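Local coordinates for protein putative sugar ABC transporter (Yersinia enterocolitica subsp. enterocolitica 8081, PDB 5ULB) that probably binds 5-methylthioribose or a related sugar for an ABC importer, and holds a selenium analogue of it in this crystal, at residues A[174-182]-A[193-201]; A[286-297]-A[313-323]. All blocks are in the same frame, centred on the assembly; numbering follows the deposited sequence.

Overall arrangement
The two contacts follow one another along the chain, both segments of contact 1 preceding those of contact 2, and their centres lie about 31 Å apart, with nearest atoms about 16 Å from each other. Contact 1 packs helix 186-200 on strand 173-179, an outermost strand of the lobe that also holds strands 143-148, 208-211, 233-237 and 254-259. Contact 2 lies where the two lobes join: strand 285-294 pairs with strand 118-122 of one lobe and then with 254-259 of the other, while the loop 313-323 runs alongside. Contact 1 thus belongs to the body of one lobe and contact 2 to the linking region, as in periplasmic binding proteins whose sugar sits between two lobes.

Contact 1. Residues A[174-182]-A[193-201]; sequences TELESIGAV and KVGAVLAKY
Leu176 lays its CD1 methyl over the centre of the Tyr201 ring, a CH-pi contact 4.0 Å from the centroid and only 8° off the ring normal. The apolar ring face suits a branched side chain, while the phenol hydroxyl reaches water: one water accepts from Tyr201 OH and donates to Leu176 O and to Glu177 OE2, tying strand backbone, carboxylate and ring together. Glu177 stretches out over Val197 CG2, and its OE2 accepts a hydrogen bond from Lys200 NZ (2.8 Å) in a salt bridge, on the syn side and 15° out of the carboxylate plane. Lysine suits this spot because its chain, bent at chi3 (-51°), brings the ammonium across the glutamate at about a right angle. Ile179, in one of its two conformers, places CD1 against Val197 CG2 (3.6 Å) and Val194 CG2 (3.8 Å), and CG2 on Lys193 CB. Beyond it, Ala181 CB lies beside Lys193 NZ, whose salt-bridge partner is Asp189. Strand and helix run antiparallel, axes 10.0 Å apart, as the first two elements of a beta-alpha-beta crossover that leads on to strand 208-211, past strand 143-148, which flanks 173-179; helix 214-226 packs against Val194.

Contact 2. Residues A[286-297]-A[313-323]; sequences YEFRAASIPQAL and IIPGWGQSDDF
Tyr286 and Asp322 share an unusually short hydrogen bond, OH to OD2 at 2.5 Å, which the carboxylate receives on its anti lone pair, with ring and carboxylate planes nearly perpendicular (87°). The carboxylate would probably polarise the Tyr286 hydroxyl. Tyr286 OH also accepts from a water, 2.7 Å away. Ser320 OG accepts from Asp322 N (3.0 Å), an ST turn that shapes the backbone just where the aspartate is presented. Next door Phe323 turns its edge onto the face of Tyr286 in a T-shaped pair, centroids 4.9 Å apart and planes at 74°. Tyrosine fits here because one ring serves both partners, its rim and hydroxyl for Asp322 and its face for Phe323; with CG anti to the backbone N (chi1 178°), it reaches across to the loop. Farther along, the contact becomes apolar. The small Ala291 leaves room for the indole edge of Trp317, CB to CE3 4.0 Å. Ile293 CG1 meets Ile314 CD1 at 3.8 Å, crossing at about a right angle, and Leu297 CD2 rests on Ile314 CG1 (3.9 Å) while its CG faces Ile313 CD1. Glycine at Gly316 and Gly318 suits the positive phi of two successive type II turns. A strand passing from one lobe's sheet to the other's, with a late loop packed along it, fits the interlobe connection of a two-lobed periplasmic sugar-binding protein.

Contact 1. Residues A[174-182]-A[193-201]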
# COMPACT_ATOMS: atom_id res chain seq x y z
N THR A 174 1.17 26.90 -1.44
CA THR A 174 0.06 27.23 -0.59
C THR A 174 -0.91 26.05 -0.63
O THR A 174 -1.43 25.74 -1.69
CB THR A 174 -0.62 28.52 -1.03
OG1 THR A 174 0.29 29.61 -0.99
CG2 THR A 174 -1.89 28.78 -0.21
N GLU A 175 -1.22 25.43 0.54
CA GLU A 175 -2.23 24.43 0.63
C GLU A 175 -3.57 25.13 0.81
O GLU A 175 -3.83 25.73 1.84
CB GLU A 175 -1.99 23.54 1.81
CG GLU A 175 -3.02 22.42 1.95
CD GLU A 175 -2.94 21.67 3.27
OE1 GLU A 175 -1.88 21.08 3.56
OE2 GLU A 175 -3.95 21.61 4.05
N LEU A 176 -4.40 25.04 -0.20
CA LEU A 176 -5.75 25.65 -0.13
C LEU A 176 -6.63 24.86 0.83
O LEU A 176 -7.40 25.47 1.58
CB LEU A 176 -6.35 25.79 -1.51
CG LEU A 176 -5.67 26.65 -2.50
CD1 LEU A 176 -6.31 26.42 -3.85
CD2 LEU A 176 -5.58 28.06 -2.07
N GLU A 177 -6.61 23.53 0.72
CA GLU A 177 -7.46 22.61 1.45
C GLU A 177 -6.85 21.24 1.41
O GLU A 177 -6.13 20.90 0.48
CB GLU A 177 -8.91 22.57 0.76
CG GLU A 177 -9.96 22.17 1.71
CD GLU A 177 -11.33 22.53 1.23
OE1 GLU A 177 -12.19 21.70 1.62
OE2 GLU A 177 -11.58 23.66 0.61
N SER A 178 -7.25 20.44 2.41
CA SER A 178 -7.03 19.03 2.42
C SER A 178 -8.37 18.27 2.51
O SER A 178 -9.20 18.66 3.31
CB SER A 178 -6.12 18.68 3.61
OG SER A 178 -5.73 17.29 3.55
N ILE A 179 -8.48 17.22 1.73
CA ILE A 179 -9.68 16.43 1.56
C ILE A 179 -9.34 15.01 1.68
O ILE A 179 -8.32 14.57 1.13
CB ILE A 179 -10.18 16.51 0.01
CG1 ILE A 179 -10.74 17.79 -0.29
CG2 ILE A 179 -11.17 15.36 -0.42
CD1 ILE A 179 -10.91 18.03 -1.79
N GLY A 180 -10.23 14.19 2.30
CA GLY A 180 -10.10 12.76 2.20
C GLY A 180 -10.76 12.01 3.35
O GLY A 180 -10.60 12.43 4.47
N ALA A 181 -11.35 10.85 3.02
CA ALA A 181 -11.88 9.95 4.05
C ALA A 181 -11.83 8.55 3.52
O ALA A 181 -11.87 8.30 2.29
CB ALA A 181 -13.35 10.35 4.33
N VAL A 182 -11.81 7.60 4.45
CA VAL A 182 -12.03 6.22 4.07
C VAL A 182 -13.54 5.89 4.13
O VAL A 182 -14.19 6.27 5.09
CB VAL A 182 -11.29 5.27 5.06
CG1 VAL A 182 -11.56 3.79 4.74
CG2 VAL A 182 -9.80 5.55 5.04
N LYS A 193 -16.23 15.58 -3.51
CA LYS A 193 -15.58 16.56 -2.67
C LYS A 193 -14.65 17.47 -3.48
O LYS A 193 -14.65 18.69 -3.29
CB LYS A 193 -14.82 15.92 -1.51
CG LYS A 193 -15.76 15.38 -0.48
CD LYS A 193 -15.02 14.55 0.53
CE LYS A 193 -15.97 14.10 1.56
NZ LYS A 193 -15.34 13.14 2.59
N VAL A 194 -13.90 16.90 -4.43
CA VAL A 194 -13.06 17.71 -5.27
C VAL A 194 -13.90 18.59 -6.16
O VAL A 194 -13.55 19.77 -6.40
CB VAL A 194 -12.05 16.83 -6.04
CG1 VAL A 194 -11.36 17.66 -7.11
CG2 VAL A 194 -11.04 16.15 -5.12
N GLY A 195 -15.06 18.09 -6.65
CA GLY A 195 -15.92 18.96 -7.46
C GLY A 195 -16.31 20.23 -6.73
O GLY A 195 -16.34 21.32 -7.33
N ALA A 196 -16.62 20.13 -5.42
CA ALA A 196 -17.00 21.31 -4.69
C ALA A 196 -15.80 22.25 -4.46
O ALA A 196 -15.97 23.48 -4.51
CB ALA A 196 -17.63 20.92 -3.34
N VAL A 197 -14.59 21.71 -4.26
CA VAL A 197 -13.39 22.54 -4.08
C VAL A 197 -13.12 23.27 -5.42
O VAL A 197 -12.75 24.48 -5.43
CB VAL A 197 -12.20 21.71 -3.61
CG1 VAL A 197 -11.01 22.61 -3.51
CG2 VAL A 197 -12.49 21.28 -2.24
N LEU A 198 -13.30 22.58 -6.55
CA LEU A 198 -13.12 23.20 -7.87
C LEU A 198 -14.08 24.39 -8.08
O LEU A 198 -13.77 25.40 -8.75
CB LEU A 198 -13.32 22.20 -8.95
CG LEU A 198 -12.29 21.07 -9.03
CD1 LEU A 198 -12.70 20.04 -10.08
CD2 LEU A 198 -10.90 21.58 -9.41
N ALA A 199 -15.26 24.27 -7.48
CA ALA A 199 -16.23 25.38 -7.59
C ALA A 199 -15.88 26.58 -6.75
O ALA A 199 -16.23 27.72 -7.09
CB ALA A 199 -17.59 24.86 -7.21
N LYS A 200 -15.20 26.34 -5.62
CA LYS A 200 -14.73 27.43 -4.76
C LYS A 200 -13.50 28.16 -5.33
O LYS A 200 -13.35 29.38 -5.06
CB LYS A 200 -14.37 26.91 -3.36
CG LYS A 200 -15.53 26.51 -2.54
CD LYS A 200 -15.25 26.21 -1.07
CE LYS A 200 -14.14 25.24 -0.90
NZ LYS A 200 -13.99 25.02 0.55
N TYR A 201 -12.71 27.44 -6.16
CA TYR A 201 -11.45 28.00 -6.69
C TYR A 201 -11.45 27.75 -8.20
O TYR A 201 -10.99 26.72 -8.69
CB TYR A 201 -10.30 27.23 -6.02
CG TYR A 201 -10.14 27.39 -4.57
CD1 TYR A 201 -9.70 28.59 -4.05
CD2 TYR A 201 -10.51 26.41 -3.69
CE1 TYR A 201 -9.59 28.76 -2.66
CE2 TYR A 201 -10.33 26.52 -2.32
CZ TYR A 201 -9.95 27.72 -1.81
OH TYR A 201 -9.74 27.86 -0.44
O HOH W 1 -10.42 26.04 1.09
O HOH W 2 -7.49 28.38 1.63
O HOH W 3 -12.78 15.11 3.42

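Contact 2. Residues A[286-297]-A[313-323]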
# COMPACT_ATOMS: atom_id res chain seq x y z
N TYR A 286 11.31 -4.03 8.28
CA TYR A 286 11.67 -4.11 6.89
C TYR A 286 10.93 -3.00 6.11
O TYR A 286 9.73 -2.75 6.31
CB TYR A 286 11.27 -5.49 6.26
CG TYR A 286 11.56 -5.68 4.82
CD1 TYR A 286 12.87 -5.89 4.36
CD2 TYR A 286 10.59 -5.49 3.81
CE1 TYR A 286 13.17 -6.04 3.06
CE2 TYR A 286 10.94 -5.61 2.53
CZ TYR A 286 12.20 -5.93 2.14
OH TYR A 286 12.47 -6.06 0.81
N GLU A 287 11.67 -2.37 5.19
CA GLU A 287 11.13 -1.27 4.40
C GLU A 287 11.16 -1.59 2.91
O GLU A 287 12.21 -1.99 2.37
CB GLU A 287 11.94 0.01 4.66
CG GLU A 287 11.37 1.23 4.10
CD GLU A 287 12.13 2.50 4.52
OE1 GLU A 287 13.16 2.80 3.91
OE2 GLU A 287 11.60 3.17 5.43
N PHE A 288 10.04 -1.36 2.20
CA PHE A 288 10.00 -1.55 0.79
C PHE A 288 10.47 -0.30 0.07
O PHE A 288 10.19 0.78 0.50
CB PHE A 288 8.53 -1.82 0.34
CG PHE A 288 7.98 -3.08 0.92
CD1 PHE A 288 8.13 -4.28 0.28
CD2 PHE A 288 7.27 -3.10 2.09
CE1 PHE A 288 7.65 -5.48 0.83
CE2 PHE A 288 6.74 -4.29 2.68
CZ PHE A 288 6.98 -5.48 2.04
N ARG A 289 11.06 -0.48 -1.08
CA ARG A 289 11.54 0.65 -1.95
C ARG A 289 10.60 0.89 -3.11
O ARG A 289 10.19 -0.09 -3.80
CB ARG A 289 12.99 0.32 -2.49
CG ARG A 289 14.00 0.27 -1.39
CD ARG A 289 15.45 0.35 -1.84
NE ARG A 289 16.22 -0.27 -0.74
CZ ARG A 289 16.51 -1.54 -0.77
NH1 ARG A 289 16.16 -2.16 -1.86
NH2 ARG A 289 17.16 -2.12 0.19
N ALA A 290 10.41 2.15 -3.43
CA ALA A 290 9.45 2.50 -4.53
C ALA A 290 10.16 2.93 -5.75
O ALA A 290 11.40 3.21 -5.75
CB ALA A 290 8.55 3.59 -4.13
N ALA A 291 9.45 2.97 -6.86
CA ALA A 291 9.86 3.50 -8.11
C ALA A 291 8.98 4.67 -8.49
O ALA A 291 7.80 4.71 -8.14
CB ALA A 291 9.79 2.43 -9.22
N SER A 292 9.56 5.63 -9.21
CA SER A 292 8.82 6.77 -9.66
C SER A 292 8.45 6.52 -11.14
O SER A 292 9.34 6.39 -11.99
CB SER A 292 9.64 8.04 -9.54
OG SER A 292 10.02 8.18 -8.15
N ILE A 293 7.15 6.58 -11.40
CA ILE A 293 6.59 6.19 -12.68
C ILE A 293 6.06 7.45 -13.38
O ILE A 293 5.05 7.99 -12.99
CB ILE A 293 5.43 5.17 -12.55
CG1 ILE A 293 5.86 3.98 -11.71
CG2 ILE A 293 4.87 4.73 -13.92
CD1 ILE A 293 4.73 3.10 -11.23
N PRO A 294 6.75 7.94 -14.38
CA PRO A 294 6.31 9.20 -15.11
C PRO A 294 5.28 8.90 -16.20
O PRO A 294 5.39 7.92 -16.91
CB PRO A 294 7.59 9.78 -15.72
CG PRO A 294 8.43 8.53 -15.95
CD PRO A 294 8.07 7.48 -14.92
N GLN A 295 4.33 9.80 -16.35
CA GLN A 295 3.30 9.69 -17.37
C GLN A 295 3.87 9.48 -18.75
O GLN A 295 3.37 8.67 -19.52
CB GLN A 295 2.46 10.95 -17.36
CG GLN A 295 1.38 11.04 -18.39
CD GLN A 295 0.54 12.26 -18.27
OE1 GLN A 295 1.06 13.36 -18.04
NE2 GLN A 295 -0.80 12.10 -18.45
N ALA A 296 4.95 10.18 -19.07
CA ALA A 296 5.45 10.09 -20.47
C ALA A 296 5.87 8.65 -20.83
O ALA A 296 5.74 8.23 -22.00
CB ALA A 296 6.57 11.01 -20.69
N LEU A 297 6.40 7.92 -19.84
CA LEU A 297 6.73 6.52 -20.07
C LEU A 297 5.53 5.69 -20.56
O LEU A 297 5.65 4.88 -21.50
CB LEU A 297 7.42 5.95 -18.79
CG LEU A 297 7.88 4.53 -18.88
CD1 LEU A 297 9.03 4.41 -19.84
CD2 LEU A 297 8.28 4.00 -17.50
N ILE A 313 9.31 -2.36 -18.56
CA ILE A 313 9.74 -0.99 -18.86
C ILE A 313 10.34 -0.25 -17.70
O ILE A 313 10.77 0.86 -17.84
CB ILE A 313 8.56 -0.16 -19.54
CG1 ILE A 313 7.32 -0.10 -18.64
CG2 ILE A 313 8.28 -0.69 -20.93
CD1 ILE A 313 6.22 0.77 -19.19
N ILE A 314 10.31 -0.86 -16.52
CA ILE A 314 10.92 -0.35 -15.30
C ILE A 314 11.74 -1.49 -14.73
O ILE A 314 11.26 -2.43 -14.09
CB ILE A 314 9.87 0.13 -14.27
CG1 ILE A 314 8.97 1.15 -14.86
CG2 ILE A 314 10.52 0.46 -12.90
CD1 ILE A 314 7.92 1.60 -13.91
N PRO A 315 13.05 -1.46 -14.98
CA PRO A 315 13.94 -2.53 -14.52
C PRO A 315 13.76 -2.78 -13.06
O PRO A 315 13.85 -1.81 -12.29
CB PRO A 315 15.32 -1.94 -14.72
CG PRO A 315 15.16 -1.14 -15.99
CD PRO A 315 13.79 -0.47 -15.85
N GLY A 316 13.47 -4.05 -12.73
CA GLY A 316 13.33 -4.54 -11.44
C GLY A 316 11.99 -4.29 -10.70
O GLY A 316 11.81 -4.75 -9.55
N TRP A 317 11.02 -3.74 -11.39
CA TRP A 317 9.73 -3.46 -10.80
C TRP A 317 9.09 -4.74 -10.25
O TRP A 317 8.98 -5.80 -10.89
CB TRP A 317 8.79 -2.87 -11.82
CG TRP A 317 7.41 -2.83 -11.30
CD1 TRP A 317 6.39 -3.74 -11.59
CD2 TRP A 317 6.90 -1.88 -10.42
NE1 TRP A 317 5.29 -3.34 -10.94
CE2 TRP A 317 5.56 -2.23 -10.18
CE3 TRP A 317 7.41 -0.72 -9.78
CZ2 TRP A 317 4.75 -1.43 -9.36
CZ3 TRP A 317 6.65 -0.04 -8.96
CH2 TRP A 317 5.32 -0.39 -8.76
N GLY A 318 8.59 -4.56 -9.02
CA GLY A 318 7.76 -5.58 -8.39
C GLY A 318 8.44 -6.88 -8.04
O GLY A 318 7.78 -7.92 -7.77
N GLN A 319 9.75 -6.87 -8.01
CA GLN A 319 10.53 -8.09 -7.75
C GLN A 319 11.48 -7.88 -6.59
O GLN A 319 11.99 -6.79 -6.38
CB GLN A 319 11.42 -8.41 -9.00
CG GLN A 319 10.64 -8.53 -10.33
CD GLN A 319 11.49 -8.15 -11.59
OE1 GLN A 319 11.19 -7.17 -12.36
NE2 GLN A 319 12.57 -8.88 -11.79
N SER A 320 11.64 -8.91 -5.78
CA SER A 320 12.65 -8.88 -4.73
C SER A 320 12.91 -10.33 -4.35
O SER A 320 11.92 -11.11 -4.16
CB SER A 320 12.07 -8.18 -3.45
OG SER A 320 12.98 -8.26 -2.43
N ASP A 321 14.13 -10.62 -4.02
CA ASP A 321 14.57 -11.90 -3.48
C ASP A 321 14.54 -11.89 -1.98
O ASP A 321 14.88 -12.96 -1.36
CB ASP A 321 15.96 -12.34 -4.02
CG ASP A 321 16.12 -13.92 -4.05
OD1 ASP A 321 17.21 -14.44 -3.71
OD2 ASP A 321 15.19 -14.66 -4.44
N ASP A 322 14.19 -10.78 -1.34
CA ASP A 322 14.22 -10.72 0.11
C ASP A 322 13.26 -11.73 0.74
O ASP A 322 12.08 -11.89 0.35
CB ASP A 322 13.92 -9.32 0.62
CG ASP A 322 15.01 -8.29 0.27
OD1 ASP A 322 16.12 -8.72 -0.06
OD2 ASP A 322 14.69 -7.10 0.28
N PHE A 323 13.81 -12.50 1.67
CA PHE A 323 13.07 -13.52 2.37
C PHE A 323 12.60 -14.73 1.57
O PHE A 323 11.76 -15.49 2.04
CB PHE A 323 11.91 -12.94 3.25
CG PHE A 323 12.28 -11.65 3.92
CD1 PHE A 323 13.24 -11.70 4.91
CD2 PHE A 323 11.75 -10.44 3.59
CE1 PHE A 323 13.68 -10.56 5.56
CE2 PHE A 323 12.16 -9.28 4.22
CZ PHE A 323 13.16 -9.32 5.19
O HOH W 4 10.81 -6.64 -1.20